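Local coordinates for protein HemO (Neisseria meningitidis, PDB 1J77) that binds heme and probably cleaves its porphyrin ring as a heme oxygenase, at residues I43-V51 with D84-F95. Numbering follows the deposited sequence.
Sequences IKFLKLQSV and DLKDLGEEPYKF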
loop_
_atom_site.group_PDB
_atom_site.type_symbol
_atom_site.label_atom_id
_atom_site.label_comp_id
_atom_site.label_asym_id
_atom_site.label_seq_id
_atom_site.Cartn_x
_atom_site.Cartn_y
_atom_site.Cartn_z
ATOM N N ILE A 43 12.746 9.753 -4.594
ATOM C CA ILE A 43 13.452 8.470 -4.489
ATOM C C ILE A 43 13.228 7.893 -3.095
ATOM O O ILE A 43 13.030 6.679 -2.938
ATOM C CB ILE A 43 14.953 8.637 -4.868
ATOM C CG1 ILE A 43 15.074 8.714 -6.388
ATOM C CG2 ILE A 43 15.738 7.513 -4.308
ATOM C CD1 ILE A 43 16.419 9.211 -6.913
ATOM N N LYS A 44 13.202 8.736 -2.085
ATOM C CA LYS A 44 12.889 8.270 -0.732
ATOM C C LYS A 44 11.503 7.639 -0.687
ATOM O O LYS A 44 11.295 6.594 -0.033
ATOM C CB LYS A 44 12.959 9.439 0.236
ATOM C CG LYS A 44 14.136 10.420 -0.060
ATOM C CD LYS A 44 14.221 11.500 1.023
ATOM C CE LYS A 44 15.455 12.336 0.937
ATOM N NZ LYS A 44 15.784 12.821 2.288
ATOM N N PHE A 45 10.579 8.236 -1.384
ATOM C CA PHE A 45 9.233 7.740 -1.470
ATOM C C PHE A 45 9.229 6.393 -2.175
ATOM O O PHE A 45 8.555 5.470 -1.763
ATOM C CB PHE A 45 8.337 8.736 -2.190
ATOM C CG PHE A 45 6.953 8.287 -2.338
ATOM C CD1 PHE A 45 6.178 8.155 -1.214
ATOM C CD2 PHE A 45 6.413 7.964 -3.583
ATOM C CE1 PHE A 45 4.904 7.675 -1.309
ATOM C CE2 PHE A 45 5.112 7.503 -3.678
ATOM C CZ PHE A 45 4.363 7.406 -2.540
ATOM N N LEU A 46 9.932 6.308 -3.301
ATOM C CA LEU A 46 9.984 5.045 -4.020
ATOM C C LEU A 46 10.606 3.947 -3.153
ATOM O O LEU A 46 10.193 2.762 -3.254
ATOM C CB LEU A 46 10.793 5.232 -5.311
ATOM C CG LEU A 46 10.135 5.967 -6.483
ATOM C CD1 LEU A 46 11.067 5.944 -7.691
ATOM C CD2 LEU A 46 8.802 5.494 -6.896
ATOM N N LYS A 47 11.622 4.265 -2.365
ATOM C CA LYS A 47 12.265 3.286 -1.462
ATOM C C LYS A 47 11.236 2.748 -0.442
ATOM O O LYS A 47 11.097 1.526 -0.251
ATOM C CB LYS A 47 13.564 3.827 -0.817
ATOM C CG LYS A 47 14.665 3.966 -1.805
ATOM C CD LYS A 47 15.786 4.713 -1.207
ATOM C CE LYS A 47 16.913 4.889 -2.246
ATOM N NZ LYS A 47 18.098 5.536 -1.601
ATOM N N LEU A 48 10.482 3.646 0.163
ATOM C CA LEU A 48 9.435 3.299 1.087
ATOM C C LEU A 48 8.392 2.386 0.407
ATOM O O LEU A 48 8.049 1.325 0.954
ATOM C CB LEU A 48 8.806 4.572 1.656
ATOM C CG LEU A 48 7.339 4.492 2.091
ATOM C CD1 LEU A 48 7.265 3.627 3.316
ATOM C CD2 LEU A 48 6.816 5.944 2.328
ATOM N N GLN A 49 7.931 2.782 -0.782
ATOM C CA GLN A 49 6.975 1.997 -1.534
ATOM C C GLN A 49 7.567 0.609 -1.841
ATOM O O GLN A 49 6.850 -0.400 -1.790
ATOM C CB GLN A 49 6.574 2.719 -2.843
ATOM C CG GLN A 49 5.822 4.035 -2.676
ATOM C CD GLN A 49 4.367 3.810 -2.394
ATOM O OE1 GLN A 49 3.507 3.951 -3.287
ATOM N NE2 GLN A 49 4.053 3.469 -1.142
ATOM N N SER A 50 8.852 0.552 -2.172
ATOM C CA SER A 50 9.514 -0.756 -2.470
ATOM C C SER A 50 9.440 -1.732 -1.319
ATOM O O SER A 50 9.128 -2.937 -1.510
ATOM C CB SER A 50 11.006 -0.577 -2.848
ATOM O OG SER A 50 11.574 -1.851 -3.131
ATOM N N VAL A 51 9.700 -1.260 -0.125
ATOM C CA VAL A 51 9.710 -2.095 1.053
ATOM C C VAL A 51 8.318 -2.593 1.348
ATOM O O VAL A 51 8.096 -3.793 1.642
ATOM C CB VAL A 51 10.281 -1.353 2.294
ATOM C CG1 VAL A 51 10.186 -2.183 3.564
ATOM C CG2 VAL A 51 11.695 -0.978 2.037
ATOM N N ASP A 84 10.311 1.684 -11.494
ATOM C CA ASP A 84 10.327 3.124 -11.295
ATOM C C ASP A 84 11.657 3.558 -10.711
ATOM O O ASP A 84 12.189 4.617 -11.079
ATOM C CB ASP A 84 9.195 3.531 -10.341
ATOM C CG ASP A 84 7.835 3.518 -11.001
ATOM O OD1 ASP A 84 7.766 3.687 -12.254
ATOM O OD2 ASP A 84 6.767 3.332 -10.367
ATOM N N LEU A 85 12.193 2.777 -9.770
ATOM C CA LEU A 85 13.500 3.037 -9.178
ATOM C C LEU A 85 14.553 3.035 -10.274
ATOM O O LEU A 85 15.371 3.944 -10.343
ATOM C CB LEU A 85 13.860 2.036 -8.049
ATOM C CG LEU A 85 13.303 2.282 -6.623
ATOM C CD1 LEU A 85 13.421 1.029 -5.771
ATOM C CD2 LEU A 85 14.028 3.434 -5.953
ATOM N N LYS A 86 14.523 2.005 -11.119
ATOM C CA LYS A 86 15.466 1.899 -12.263
ATOM C C LYS A 86 15.438 3.155 -13.133
ATOM O O LYS A 86 16.504 3.709 -13.484
ATOM C CB LYS A 86 15.171 0.648 -13.094
ATOM C CG LYS A 86 16.203 0.372 -14.189
ATOM C CD LYS A 86 15.952 -0.979 -14.870
ATOM C CE LYS A 86 17.048 -1.327 -15.897
ATOM N NZ LYS A 86 16.711 -2.572 -16.673
ATOM N N ASP A 87 14.236 3.575 -13.491
ATOM C CA ASP A 87 14.025 4.770 -14.283
ATOM C C ASP A 87 14.741 5.941 -13.639
ATOM O O ASP A 87 15.328 6.792 -14.337
ATOM C CB ASP A 87 12.544 5.113 -14.402
ATOM C CG ASP A 87 11.745 4.083 -15.122
ATOM O OD1 ASP A 87 12.327 3.249 -15.901
ATOM O OD2 ASP A 87 10.496 4.039 -14.992
ATOM N N LEU A 88 14.669 6.020 -12.309
ATOM C CA LEU A 88 15.278 7.144 -11.594
ATOM C C LEU A 88 16.776 6.934 -11.317
ATOM O O LEU A 88 17.401 7.703 -10.599
ATOM C CB LEU A 88 14.499 7.459 -10.313
ATOM C CG LEU A 88 13.281 8.404 -10.429
ATOM C CD1 LEU A 88 13.728 9.801 -10.683
ATOM C CD2 LEU A 88 12.307 8.002 -11.509
ATOM N N GLY A 89 17.356 5.885 -11.887
ATOM C CA GLY A 89 18.787 5.681 -11.783
ATOM C C GLY A 89 19.217 4.954 -10.541
ATOM O O GLY A 89 20.400 4.967 -10.175
ATOM N N GLU A 90 18.248 4.304 -9.882
ATOM C CA GLU A 90 18.504 3.584 -8.646
ATOM C C GLU A 90 18.413 2.078 -8.827
ATOM O O GLU A 90 17.575 1.608 -9.589
ATOM C CB GLU A 90 17.413 3.925 -7.614
ATOM C CG GLU A 90 17.426 5.337 -7.087
ATOM C CD GLU A 90 18.577 5.584 -6.180
ATOM O OE1 GLU A 90 18.852 4.723 -5.315
ATOM O OE2 GLU A 90 19.216 6.670 -6.350
ATOM N N GLU A 91 19.199 1.350 -8.044
ATOM C CA GLU A 91 19.113 -0.100 -8.020
ATOM C C GLU A 91 18.004 -0.529 -7.080
ATOM O O GLU A 91 17.504 0.282 -6.291
ATOM C CB GLU A 91 20.425 -0.689 -7.544
ATOM C CG GLU A 91 21.515 -0.529 -8.578
ATOM C CD GLU A 91 22.890 -0.565 -7.967
ATOM O OE1 GLU A 91 23.019 -0.185 -6.775
ATOM O OE2 GLU A 91 23.838 -0.974 -8.674
ATOM N N PRO A 92 17.574 -1.787 -7.159
ATOM C CA PRO A 92 16.554 -2.260 -6.219
ATOM C C PRO A 92 16.910 -1.957 -4.744
ATOM O O PRO A 92 18.025 -2.078 -4.258
ATOM C CB PRO A 92 16.472 -3.769 -6.535
ATOM C CG PRO A 92 16.873 -3.852 -7.992
ATOM C CD PRO A 92 17.949 -2.821 -8.149
ATOM N N TYR A 93 15.916 -1.498 -4.010
ATOM C CA TYR A 93 16.154 -1.139 -2.654
ATOM C C TYR A 93 15.848 -2.324 -1.758
ATOM O O TYR A 93 14.904 -3.082 -2.022
ATOM C CB TYR A 93 15.322 0.081 -2.296
ATOM C CG TYR A 93 15.568 0.576 -0.903
ATOM C CD1 TYR A 93 16.732 1.270 -0.571
ATOM C CD2 TYR A 93 14.641 0.358 0.096
ATOM C CE1 TYR A 93 16.947 1.727 0.708
ATOM C CE2 TYR A 93 14.834 0.804 1.371
ATOM C CZ TYR A 93 15.974 1.504 1.682
ATOM O OH TYR A 93 16.110 1.932 2.972
ATOM N N LYS A 94 16.689 -2.534 -0.756
ATOM C CA LYS A 94 16.468 -3.574 0.230
ATOM C C LYS A 94 16.385 -2.980 1.627
ATOM O O LYS A 94 17.294 -2.302 2.075
ATOM C CB LYS A 94 17.594 -4.590 0.212
ATOM C CG LYS A 94 17.544 -5.527 1.418
ATOM C CD LYS A 94 18.114 -6.905 1.078
ATOM C CE LYS A 94 17.855 -7.868 2.209
ATOM N NZ LYS A 94 16.390 -7.835 2.557
ATOM N N PHE A 95 15.298 -3.277 2.332
ATOM C CA PHE A 95 15.141 -2.831 3.699
ATOM C C PHE A 95 16.315 -3.308 4.536
ATOM O O PHE A 95 16.831 -4.405 4.342
ATOM C CB PHE A 95 13.842 -3.377 4.278
ATOM C CG PHE A 95 13.359 -2.661 5.520
ATOM C CD1 PHE A 95 13.444 -1.298 5.640
ATOM C CD2 PHE A 95 12.780 -3.370 6.539
ATOM C CE1 PHE A 95 12.959 -0.654 6.769
ATOM C CE2 PHE A 95 12.301 -2.706 7.676
ATOM C CZ PHE A 95 12.402 -1.366 7.768
HETATM O O HOH W 1 20.526 4.984 -2.939
HETATM O O HOH W 2 13.065 -2.370 -5.191
HETATM O O HOH W 3 12.246 -3.906 -1.219
#
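A Schellman motif ends helix 78-87 in this all-helical heme oxygenase fold, and the chain that leaves it turns back and runs alongside helix 39-60, in roughly the same direction, where K47 and V51 meet the rings of Y93 and F95. G89, with positive phi, is the C' residue of the motif: E90 N bonds to L85 O and G89 N to K86 O, and the chain turns so that E90 comes to lie against I43 and K47. At the helix end the contact is aliphatic. L46 CB rests on L85 CD2 (3.8 Å), L46 CD1 reaches D84 O in the last turn and L88 CG just beyond it, and I43 packs against L88 CB and the bent chain of E90. The carboxylate of D84 looks elsewhere, to R140 N and H141 ND1.

Farther along, the extended K47 chain lies across one face of the Y93 ring, a CH-pi contact with CB 3.8 Å from the ring centroid and 12° off its normal. With CG anti to the carbonyl carbon (chi1 -70°), the lysine runs on past the CD1 side of the ring toward E90. There NZ and E90 OE1 form a long salt bridge of 3.9 Å, which a water bonded to both atoms reinforces. V51 touches both aromatics: CG2 meets the Y93 ring in plane at its CE2 edge (3.7 Å), and CG1 sits over a face of F95, offset toward the rim. The side chain of V51 is about 11 Å from the heme, so this packing lies outside the heme pocket. Two further waters join S50 to the Y93 backbone: S50 OG lies 2.6 Å from the oxygen of the water bonded to Y93 N, and 2.9 Å from that of the water that donates to Y93 O.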